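Local coordinates for protein lysine-specific demethylase REF6 (Arabidopsis thaliana, PDB 6A58) that removes methyl groups from a histone H3 lysine to activate genes and binds specific DNA sequences through its C-terminal zinc fingers, at residues 123-126 / 127-130; 91-94 / 95-99; 40-43 / 44-47; 58-61 / 62-65. All blocks are in the same frame, centred on the assembly; numbering follows the deposited sequence.

Contact 1 (123-126 / 127-130). With ZN (zinc ion), chain E.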
loop_
_atom_site.group_PDB
_atom_site.type_symbol
_atom_site.label_atom_id
_atom_site.label_comp_id
_atom_site.label_asym_id
_atom_site.label_seq_id
_atom_site.Cartn_x
_atom_site.Cartn_y
_atom_site.Cartn_z
ATOM N N PHE A 123 12.421 12.877 -8.189
ATOM C CA PHE A 123 12.421 14.288 -8.595
ATOM C C PHE A 123 12.353 15.222 -7.381
ATOM O O PHE A 123 13.066 16.225 -7.335
ATOM C CB PHE A 123 11.264 14.560 -9.574
ATOM C CG PHE A 123 11.202 15.977 -10.103
ATOM C CD1 PHE A 123 12.354 16.657 -10.504
ATOM C CD2 PHE A 123 9.971 16.622 -10.236
ATOM C CE1 PHE A 123 12.278 17.951 -10.998
ATOM C CE2 PHE A 123 9.893 17.914 -10.734
ATOM C CZ PHE A 123 11.048 18.581 -11.115
ATOM N N SER A 124 11.509 14.880 -6.408
ATOM C CA SER A 124 11.407 15.641 -5.152
ATOM C C SER A 124 12.701 15.587 -4.337
ATOM O O SER A 124 13.127 16.600 -3.780
ATOM C CB SER A 124 10.242 15.127 -4.302
ATOM O OG SER A 124 9.007 15.307 -4.969
ATOM N N ARG A 125 13.314 14.405 -4.273
ATOM C CA ARG A 125 14.607 14.222 -3.604
ATOM C C ARG A 125 15.715 15.054 -4.258
ATOM O O ARG A 125 16.541 15.645 -3.559
ATOM C CB ARG A 125 14.996 12.739 -3.598
ATOM C CG ARG A 125 16.280 12.420 -2.843
ATOM C CD ARG A 125 16.438 10.925 -2.617
ATOM N NE ARG A 125 16.481 10.171 -3.872
ATOM C CZ ARG A 125 16.580 8.843 -3.965
ATOM N NH1 ARG A 125 16.658 8.080 -2.872
ATOM N NH2 ARG A 125 16.606 8.268 -5.166
ATOM N N HIS A 126 15.726 15.089 -5.592
ATOM C CA HIS A 126 16.684 15.903 -6.353
ATOM C C HIS A 126 16.526 17.400 -6.064
ATOM O O HIS A 126 17.521 18.098 -5.857
ATOM C CB HIS A 126 16.537 15.637 -7.858
ATOM C CG HIS A 126 17.384 16.521 -8.721
ATOM N ND1 HIS A 126 18.745 16.348 -8.859
ATOM C CD2 HIS A 126 17.057 17.571 -9.511
ATOM C CE1 HIS A 126 19.220 17.261 -9.687
ATOM N NE2 HIS A 126 18.217 18.015 -10.097
ATOM N N LYS A 127 15.282 17.879 -6.056
ATOM C CA LYS A 127 14.984 19.288 -5.757
ATOM C C LYS A 127 15.317 19.687 -4.313
ATOM O O LYS A 127 15.652 20.843 -4.061
ATOM C CB LYS A 127 13.520 19.621 -6.076
ATOM C CG LYS A 127 13.223 19.688 -7.567
ATOM C CD LYS A 127 11.802 20.154 -7.851
ATOM C CE LYS A 127 10.778 19.066 -7.568
ATOM N NZ LYS A 127 9.395 19.488 -7.927
ATOM N N ARG A 128 15.211 18.742 -3.377
ATOM C CA ARG A 128 15.625 18.970 -1.983
ATOM C C ARG A 128 17.147 18.961 -1.830
ATOM O O ARG A 128 17.712 19.849 -1.189
ATOM C CB ARG A 128 15.017 17.926 -1.038
ATOM C CG ARG A 128 13.545 18.137 -0.718
ATOM C CD ARG A 128 13.122 17.316 0.491
ATOM N NE ARG A 128 13.390 15.885 0.315
ATOM C CZ ARG A 128 12.592 15.006 -0.300
ATOM N NH1 ARG A 128 11.426 15.371 -0.836
ATOM N NH2 ARG A 128 12.969 13.731 -0.384
ATOM N N LYS A 129 17.797 17.949 -2.408
ATOM C CA LYS A 129 19.252 17.766 -2.286
ATOM C C LYS A 129 20.025 18.912 -2.937
ATOM O O LYS A 129 20.951 19.461 -2.337
ATOM C CB LYS A 129 19.681 16.424 -2.892
ATOM C CG LYS A 129 21.129 16.037 -2.610
ATOM C CD LYS A 129 21.451 14.614 -3.056
ATOM C CE LYS A 129 21.299 13.589 -1.938
ATOM N NZ LYS A 129 19.893 13.396 -1.485
ATOM N N THR A 130 19.636 19.261 -4.163
ATOM C CA THR A 130 20.160 20.440 -4.858
ATOM C C THR A 130 19.274 21.648 -4.523
ATOM O O THR A 130 18.383 21.545 -3.678
ATOM C CB THR A 130 20.219 20.210 -6.386
ATOM O OG1 THR A 130 18.894 20.119 -6.922
ATOM C CG2 THR A 130 20.988 18.933 -6.712
HETATM ZN ZN ZN E . 18.085 19.637 -11.504
#
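In the helix of the fourth C2H2 zinc finger, F123 and K127 meet one turn apart, in the same turn that carries the zinc ligand H126. The K127 chain passes over one face of the phenyl ring: CE stands 3.5 Å from the ring centroid, 14° off the ring normal, which identifies a CH-pi contact. A bend at its third torsion (chi3 -75°) folds the chain back over the ring and leaves NZ 3.3 Å from F123 CE2. An alanine in place of F123 would probably leave the K127 methylenes without the flat surface they lie on, and its amine end freer to swing.

H126 uses NE2 to hold the zinc ion at 2.1 Å; C108, C113 and H132 complete the site. At the helix end T130 returns to the same residue. Its OG1 donates to H126 O at 2.7 Å and its N donates to that oxygen at 2.9 Å, the two arriving from opposite faces of the carbonyl plane. T130 OG1 also lies over the centre of the imidazole, and T130 CG2 is 3.8 Å from H126 CE1. On another side the R128 guanidinium lays a face over S124 O and R125 CA. Two donors on one carbonyl thus fix the backbone of the zinc ligand just where the helix stops, and the zinc bound at NE2 is likely to polarise the H126 imidazole.

Contact 2 (91-94 / 95-99). With ZN (zinc ion), chain D.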
loop_
_atom_site.group_PDB
_atom_site.type_symbol
_atom_site.label_atom_id
_atom_site.label_comp_id
_atom_site.label_asym_id
_atom_site.label_seq_id
_atom_site.Cartn_x
_atom_site.Cartn_y
_atom_site.Cartn_z
ATOM N N TRP A 91 -0.582 2.891 -7.923
ATOM C CA TRP A 91 0.503 3.854 -8.169
ATOM C C TRP A 91 1.870 3.168 -8.309
ATOM O O TRP A 91 2.669 3.556 -9.163
ATOM C CB TRP A 91 0.542 4.968 -7.100
ATOM C CG TRP A 91 0.948 4.536 -5.718
ATOM C CD1 TRP A 91 0.116 4.222 -4.678
ATOM C CD2 TRP A 91 2.285 4.396 -5.218
ATOM N NE1 TRP A 91 0.852 3.881 -3.570
ATOM C CE2 TRP A 91 2.185 3.980 -3.871
ATOM C CE3 TRP A 91 3.558 4.569 -5.781
ATOM C CZ2 TRP A 91 3.313 3.735 -3.074
ATOM C CZ3 TRP A 91 4.682 4.325 -4.990
ATOM C CH2 TRP A 91 4.548 3.913 -3.647
ATOM N N SER A 92 2.121 2.152 -7.482
ATOM C CA SER A 92 3.358 1.367 -7.547
ATOM C C SER A 92 3.472 0.616 -8.872
ATOM O O SER A 92 4.554 0.564 -9.469
ATOM C CB SER A 92 3.430 0.369 -6.387
ATOM O OG SER A 92 3.385 1.032 -5.137
ATOM N N ARG A 93 2.363 0.033 -9.324
ATOM C CA ARG A 93 2.341 -0.656 -10.619
ATOM C C ARG A 93 2.577 0.332 -11.757
ATOM O O ARG A 93 3.371 0.059 -12.655
ATOM C CB ARG A 93 1.021 -1.403 -10.846
ATOM C CG ARG A 93 0.910 -2.025 -12.234
ATOM C CD ARG A 93 -0.232 -3.012 -12.356
ATOM N NE ARG A 93 -1.543 -2.374 -12.249
ATOM C CZ ARG A 93 -2.711 -2.999 -12.415
ATOM N NH1 ARG A 93 -2.761 -4.299 -12.697
ATOM N NH2 ARG A 93 -3.849 -2.317 -12.286
ATOM N N THR A 94 1.880 1.468 -11.724
ATOM C CA THR A 94 2.035 2.501 -12.756
ATOM C C THR A 94 3.481 3.005 -12.852
ATOM O O THR A 94 4.023 3.134 -13.954
ATOM C CB THR A 94 1.063 3.676 -12.520
ATOM O OG1 THR A 94 -0.282 3.194 -12.619
ATOM C CG2 THR A 94 1.272 4.789 -13.544
ATOM N N GLU A 95 4.097 3.286 -11.705
ATOM C CA GLU A 95 5.513 3.667 -11.666
ATOM C C GLU A 95 6.401 2.578 -12.271
ATOM O O GLU A 95 7.283 2.873 -13.079
ATOM C CB GLU A 95 5.961 4.002 -10.238
ATOM C CG GLU A 95 5.495 5.375 -9.771
ATOM C CD GLU A 95 6.074 5.798 -8.429
ATOM O OE1 GLU A 95 6.763 4.992 -7.765
ATOM O OE2 GLU A 95 5.834 6.956 -8.036
ATOM N N HIS A 96 6.149 1.326 -11.895
ATOM C CA HIS A 96 6.902 0.190 -12.436
ATOM C C HIS A 96 6.827 0.056 -13.958
ATOM O O HIS A 96 7.843 -0.224 -14.602
ATOM C CB HIS A 96 6.455 -1.128 -11.803
ATOM C CG HIS A 96 6.939 -2.334 -12.544
ATOM N ND1 HIS A 96 8.232 -2.797 -12.441
ATOM C CD2 HIS A 96 6.310 -3.158 -13.415
ATOM C CE1 HIS A 96 8.376 -3.860 -13.211
ATOM N NE2 HIS A 96 7.225 -4.100 -13.812
ATOM N N ILE A 97 5.639 0.251 -14.529
ATOM C CA ILE A 97 5.446 0.118 -15.983
ATOM C C ILE A 97 6.364 1.077 -16.761
ATOM O O ILE A 97 6.806 0.755 -17.868
ATOM C CB ILE A 97 3.959 0.300 -16.385
ATOM C CG1 ILE A 97 3.116 -0.859 -15.840
ATOM C CG2 ILE A 97 3.791 0.356 -17.901
ATOM C CD1 ILE A 97 1.636 -0.559 -15.744
ATOM N N ARG A 98 6.684 2.228 -16.170
ATOM C CA ARG A 98 7.621 3.172 -16.786
ATOM C C ARG A 98 9.015 2.578 -17.020
ATOM O O ARG A 98 9.725 3.025 -17.922
ATOM C CB ARG A 98 7.739 4.459 -15.966
ATOM C CG ARG A 98 6.447 5.258 -15.866
ATOM C CD ARG A 98 6.584 6.385 -14.862
ATOM N NE ARG A 98 5.280 6.938 -14.512
ATOM C CZ ARG A 98 5.016 7.641 -13.406
ATOM N NH1 ARG A 98 5.966 7.914 -12.514
ATOM N NH2 ARG A 98 3.778 8.079 -13.193
ATOM N N VAL A 99 9.405 1.582 -16.220
ATOM C CA VAL A 99 10.679 0.873 -16.429
ATOM C C VAL A 99 10.669 0.191 -17.798
ATOM O O VAL A 99 11.672 0.222 -18.511
ATOM C CB VAL A 99 10.969 -0.166 -15.313
ATOM C CG1 VAL A 99 12.257 -0.936 -15.590
ATOM C CG2 VAL A 99 11.047 0.516 -13.951
HETATM ZN ZN ZN D . 6.559 -5.335 -15.377
#
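R93 and I97 run side by side on the closely packed side of this helix, R93 CG 3.9 Å from I97 CD1, while R93 NH1 is hydrogen-bonded to K77 O. This side faces the strands and metal of the third C2H2 finger: H96 NE2 binds the zinc ion at 2.1 Å together with C78, C83 and H100, and its ring packs on F87 of strand 86-87.

W91 and T94 lie on the exposed side. E95 OE1 is 3.5 Å from W91 CZ3, at the edge of the indole, with the carboxylate turned 80° from the ring plane. The indole has CG between the backbone N and the carbonyl carbon (chi1 68°), and the W91 and W89 rings meet with their planes nearly parallel. An alanine in place of E95 removes the carboxylate from the indole edge, which would probably leave W91 freer to turn and F119 less well packed. T94 CG2 comes only to 4.2 Å from R98 NH2, and T94 OG1 is hydrogen-bonded to A90 O. E95 N reaches W91 O at 2.9 Å, straight at 167°; further on, R98 N turns to E95 O, a weak i to i+3 bond of 3.2 Å. R98 NH1 bonds to R118 O, in the next finger.

Contact 3 (40-43 / 44-47). With ZN (zinc ion), chain B.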
loop_
_atom_site.group_PDB
_atom_site.type_symbol
_atom_site.label_atom_id
_atom_site.label_comp_id
_atom_site.label_asym_id
_atom_site.label_seq_id
_atom_site.Cartn_x
_atom_site.Cartn_y
_atom_site.Cartn_z
ATOM N N LEU A 40 -15.239 -11.265 16.304
ATOM C CA LEU A 40 -15.619 -9.856 16.196
ATOM C C LEU A 40 -15.386 -9.118 17.523
ATOM O O LEU A 40 -14.900 -7.993 17.525
ATOM C CB LEU A 40 -17.077 -9.705 15.757
ATOM C CG LEU A 40 -17.609 -8.267 15.712
ATOM C CD1 LEU A 40 -16.822 -7.438 14.709
ATOM C CD2 LEU A 40 -19.097 -8.230 15.407
ATOM N N MET A 41 -15.753 -9.745 18.639
ATOM C CA MET A 41 -15.525 -9.144 19.961
ATOM C C MET A 41 -14.036 -8.938 20.249
ATOM O O MET A 41 -13.636 -7.884 20.757
ATOM C CB MET A 41 -16.167 -9.994 21.061
ATOM C CG MET A 41 -17.685 -9.951 21.058
ATOM S SD MET A 41 -18.420 -10.889 22.411
ATOM C CE MET A 41 -18.390 -12.569 21.813
ATOM N N LEU A 42 -13.222 -9.930 19.898
ATOM C CA LEU A 42 -11.770 -9.820 20.045
ATOM C C LEU A 42 -11.207 -8.724 19.137
ATOM O O LEU A 42 -10.311 -7.976 19.534
ATOM C CB LEU A 42 -11.084 -11.164 19.772
ATOM C CG LEU A 42 -11.431 -12.293 20.755
ATOM C CD1 LEU A 42 -10.879 -13.623 20.268
ATOM C CD2 LEU A 42 -10.934 -11.982 22.160
ATOM N N HIS A 43 -11.757 -8.617 17.927
ATOM C CA HIS A 43 -11.407 -7.542 17.005
ATOM C C HIS A 43 -11.713 -6.148 17.572
ATOM O O HIS A 43 -10.905 -5.234 17.421
ATOM C CB HIS A 43 -12.138 -7.743 15.674
ATOM C CG HIS A 43 -11.919 -6.639 14.693
ATOM N ND1 HIS A 43 -10.711 -6.437 14.063
ATOM C CD2 HIS A 43 -12.758 -5.688 14.217
ATOM C CE1 HIS A 43 -10.812 -5.403 13.247
ATOM N NE2 HIS A 43 -12.040 -4.926 13.327
ATOM N N LYS A 44 -12.860 -5.996 18.232
ATOM C CA LYS A 44 -13.227 -4.716 18.861
ATOM C C LYS A 44 -12.344 -4.343 20.067
ATOM O O LYS A 44 -12.312 -3.174 20.465
ATOM C CB LYS A 44 -14.710 -4.695 19.231
ATOM C CG LYS A 44 -15.602 -4.612 18.008
ATOM C CD LYS A 44 -17.068 -4.724 18.365
ATOM C CE LYS A 44 -17.921 -4.672 17.113
ATOM N NZ LYS A 44 -19.375 -4.725 17.415
ATOM N N ARG A 45 -11.642 -5.334 20.627
ATOM C CA ARG A 45 -10.607 -5.111 21.647
ATOM C C ARG A 45 -9.218 -4.895 21.028
ATOM O O ARG A 45 -8.196 -4.933 21.724
ATOM C CB ARG A 45 -10.574 -6.287 22.624
ATOM C CG ARG A 45 -11.785 -6.338 23.543
ATOM C CD ARG A 45 -11.847 -7.640 24.309
ATOM N NE ARG A 45 -10.617 -7.917 25.051
ATOM C CZ ARG A 45 -10.353 -9.059 25.684
ATOM N NH1 ARG A 45 -11.234 -10.063 25.694
ATOM N NH2 ARG A 45 -9.187 -9.201 26.313
ATOM N N ASN A 46 -9.180 -4.658 19.712
ATOM C CA ASN A 46 -7.957 -4.357 18.969
ATOM C C ASN A 46 -6.879 -5.435 19.062
ATOM O O ASN A 46 -5.683 -5.133 19.108
ATOM C CB ASN A 46 -7.425 -2.971 19.369
ATOM C CG ASN A 46 -8.444 -1.872 19.128
ATOM O OD1 ASN A 46 -8.700 -1.046 20.000
ATOM N ND2 ASN A 46 -9.046 -1.875 17.949
ATOM N N ILE A 47 -7.320 -6.692 19.060
ATOM C CA ILE A 47 -6.433 -7.847 19.022
ATOM C C ILE A 47 -6.268 -8.235 17.555
ATOM O O ILE A 47 -7.256 -8.340 16.826
ATOM C CB ILE A 47 -7.006 -9.041 19.813
ATOM C CG1 ILE A 47 -7.203 -8.665 21.287
ATOM C CG2 ILE A 47 -6.087 -10.256 19.696
ATOM C CD1 ILE A 47 -8.170 -9.556 22.033
HETATM ZN ZN ZN B . -12.893 -3.186 12.573
HETATM O O HOH W 1 -9.123 -8.625 14.761
#
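L42 and I47 face each other across the end of the first finger's helix, their branches set at a slant so that L42 CD2 meets I47 CD1 at 3.7 Å. The main chain brings these two together. N46 has a positive phi of 58° and is the C-prime residue of a Schellman motif: I47 N reaches back to L42 O at 3.3 Å, and N46 N bonds to H43 O at 2.9 Å. The second of these comes from well above the carbonyl plane, 62° out of it. R45 N makes weak bonds to both M41 O and L42 O, consistent with a helix that is unwinding.

The L40 and K44 side chains cross at an angle, the fully extended lysine laying CE 3.8 Å from L40 CD1. H43, with CG anti to its backbone N (chi1 176°), instead directs its ring at the zinc ion, which NE2 binds at 2.1 Å. The other ring nitrogen is also engaged: ND1 gives its N-H to a water 2.8 Å away, lying at the ring edge, and that water donates to I47 O at 2.8 Å. One imidazole is thereby held at both nitrogens, and the water joins the metal ligand to the end of the Schellman turn.

C25, C30 and H60 complete the metal site, and the H60 ring stands nearly perpendicular to that of H43. The H43 ring also packs on F34 of strand 33-34 and on L63 of helix 60-70, while the N46 backbone bonds to F57 and its side chain touches H60 and L63 of that same helix.

Contact 4 (58-61 / 62-65); sequences FSHK and YLVQ. With ZN (zinc ion), chain B.
S59 leads the chain into helix 60-70 from an extended conformation (phi -140°, psi 168°), and its carbonyl O takes the first i to i+4 bond, from L63 N at 3.3 Å. S59 is the N-cap of the second C2H2 finger's helix. Its OG lies between the backbone N and the carbonyl carbon and accepts a weak but straight capping bond from Y62 N at 3.3 Å, with an angle of 172°. The same hydroxyl oxygen touches the tyrosine ring at Y62 CD2, 3.2 Å away, while F58 CB makes a loose apolar approach to Y62 CD2.

Still in the first turn, K61 sends its chain alongside Q65, pointing the same way, and Q65 NE2 rests 3.6 Å from K61 CG. H60 faces another way. Its ring meets V64, whose CG2 comes within 3.6 Å of H60 CE1.

Although H60 sits at the start of the second finger's helix, its metal belongs to the first finger: the zinc ion is shared with C25, C30 and H43. The first helix residue after the cap therefore ties the two fingers together. NE2 binds the zinc ion, yet the metal sits off the ring's bisector: H60 CE1 lies 2.7 Å from the zinc and H60 CD2 3.5 Å.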
loop_
_atom_site.group_PDB
_atom_site.type_symbol
_atom_site.label_atom_id
_atom_site.label_comp_id
_atom_site.label_asym_id
_atom_site.label_seq_id
_atom_site.Cartn_x
_atom_site.Cartn_y
_atom_site.Cartn_z
ATOM N N PHE A 58 -3.669 0.002 20.857
ATOM C CA PHE A 58 -4.345 1.039 21.641
ATOM C C PHE A 58 -5.579 1.600 20.938
ATOM O O PHE A 58 -6.515 2.061 21.595
ATOM C CB PHE A 58 -3.363 2.174 21.972
ATOM C CG PHE A 58 -3.933 3.224 22.887
ATOM C CD1 PHE A 58 -4.120 2.958 24.240
ATOM C CD2 PHE A 58 -4.294 4.477 22.397
ATOM C CE1 PHE A 58 -4.652 3.921 25.087
ATOM C CE2 PHE A 58 -4.823 5.444 23.238
ATOM C CZ PHE A 58 -5.004 5.167 24.585
ATOM N N SER A 59 -5.571 1.573 19.608
ATOM C CA SER A 59 -6.701 2.042 18.821
ATOM C C SER A 59 -6.948 1.129 17.634
ATOM O O SER A 59 -6.116 0.298 17.270
ATOM C CB SER A 59 -6.457 3.472 18.326
ATOM O OG SER A 59 -5.624 3.484 17.178
ATOM N N HIS A 60 -8.101 1.338 17.023
ATOM C CA HIS A 60 -8.509 0.581 15.856
ATOM C C HIS A 60 -7.666 0.914 14.615
ATOM O O HIS A 60 -7.434 0.043 13.780
ATOM C CB HIS A 60 -9.991 0.819 15.599
ATOM C CG HIS A 60 -10.609 -0.213 14.725
ATOM N ND1 HIS A 60 -10.587 -0.115 13.354
ATOM C CD2 HIS A 60 -11.240 -1.374 15.016
ATOM C CE1 HIS A 60 -11.190 -1.165 12.835
ATOM N NE2 HIS A 60 -11.604 -1.943 13.820
ATOM N N LYS A 61 -7.197 2.159 14.506
ATOM C CA LYS A 61 -6.307 2.558 13.409
ATOM C C LYS A 61 -4.968 1.808 13.449
ATOM O O LYS A 61 -4.487 1.346 12.411
ATOM C CB LYS A 61 -6.060 4.073 13.426
ATOM C CG LYS A 61 -5.477 4.612 12.130
ATOM C CD LYS A 61 -5.287 6.122 12.169
ATOM C CE LYS A 61 -4.077 6.520 12.999
ATOM N NZ LYS A 61 -3.746 7.965 12.840
ATOM N N TYR A 62 -4.379 1.692 14.641
ATOM C CA TYR A 62 -3.142 0.914 14.837
ATOM C C TYR A 62 -3.308 -0.562 14.462
ATOM O O TYR A 62 -2.408 -1.160 13.866
ATOM C CB TYR A 62 -2.652 1.007 16.289
ATOM C CG TYR A 62 -1.996 2.324 16.663
ATOM C CD1 TYR A 62 -0.845 2.763 16.010
ATOM C CD2 TYR A 62 -2.503 3.112 17.700
ATOM C CE1 TYR A 62 -0.232 3.959 16.359
ATOM C CE2 TYR A 62 -1.896 4.310 18.057
ATOM C CZ TYR A 62 -0.762 4.728 17.385
ATOM O OH TYR A 62 -0.159 5.913 17.736
ATOM N N LEU A 63 -4.451 -1.140 14.829
ATOM C CA LEU A 63 -4.772 -2.535 14.512
ATOM C C LEU A 63 -4.809 -2.794 13.003
ATOM O O LEU A 63 -4.192 -3.744 12.517
ATOM C CB LEU A 63 -6.125 -2.912 15.124
ATOM C CG LEU A 63 -6.686 -4.305 14.813
ATOM C CD1 LEU A 63 -5.876 -5.373 15.528
ATOM C CD2 LEU A 63 -8.165 -4.371 15.169
ATOM N N VAL A 64 -5.547 -1.952 12.283
ATOM C CA VAL A 64 -5.753 -2.118 10.835
ATOM C C VAL A 64 -4.434 -1.976 10.064
ATOM O O VAL A 64 -4.160 -2.759 9.148
ATOM C CB VAL A 64 -6.821 -1.127 10.296
ATOM C CG1 VAL A 64 -6.879 -1.123 8.768
ATOM C CG2 VAL A 64 -8.194 -1.469 10.862
ATOM N N GLN A 65 -3.626 -0.990 10.441
ATOM C CA GLN A 65 -2.296 -0.801 9.848
ATOM C C GLN A 65 -1.386 -2.011 10.073
ATOM O O GLN A 65 -0.687 -2.442 9.153
ATOM C CB GLN A 65 -1.631 0.462 10.402
ATOM C CG GLN A 65 -2.277 1.754 9.922
ATOM C CD GLN A 65 -1.746 2.989 10.629
ATOM O OE1 GLN A 65 -0.759 2.932 11.367
ATOM N NE2 GLN A 65 -2.404 4.123 10.401
HETATM ZN ZN ZN B . -12.893 -3.186 12.573
#

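In the fold
From the N terminus the order is contact 3, contact 4, contact 2, contact 1. Each joins two adjoining segments, so none closes a long loop, and they follow in series without nesting or crossing. Contact 3 ends helix 37-44 and contact 4 starts helix 60-70; their centres are 11 Å apart, and they touch through H43 and H60 on one zinc ion, which fuses the first two fingers. The others stand apart: contact 2, in helix 90-101, has its nearest atoms about 14 Å from contact 4, and contact 1, in helix 120-129, comes within about 9 Å of contact 2. Contacts 1 and 3 lie on opposite sides of the chain's centre, 44 Å between centres, as suits an elongated row of fingers.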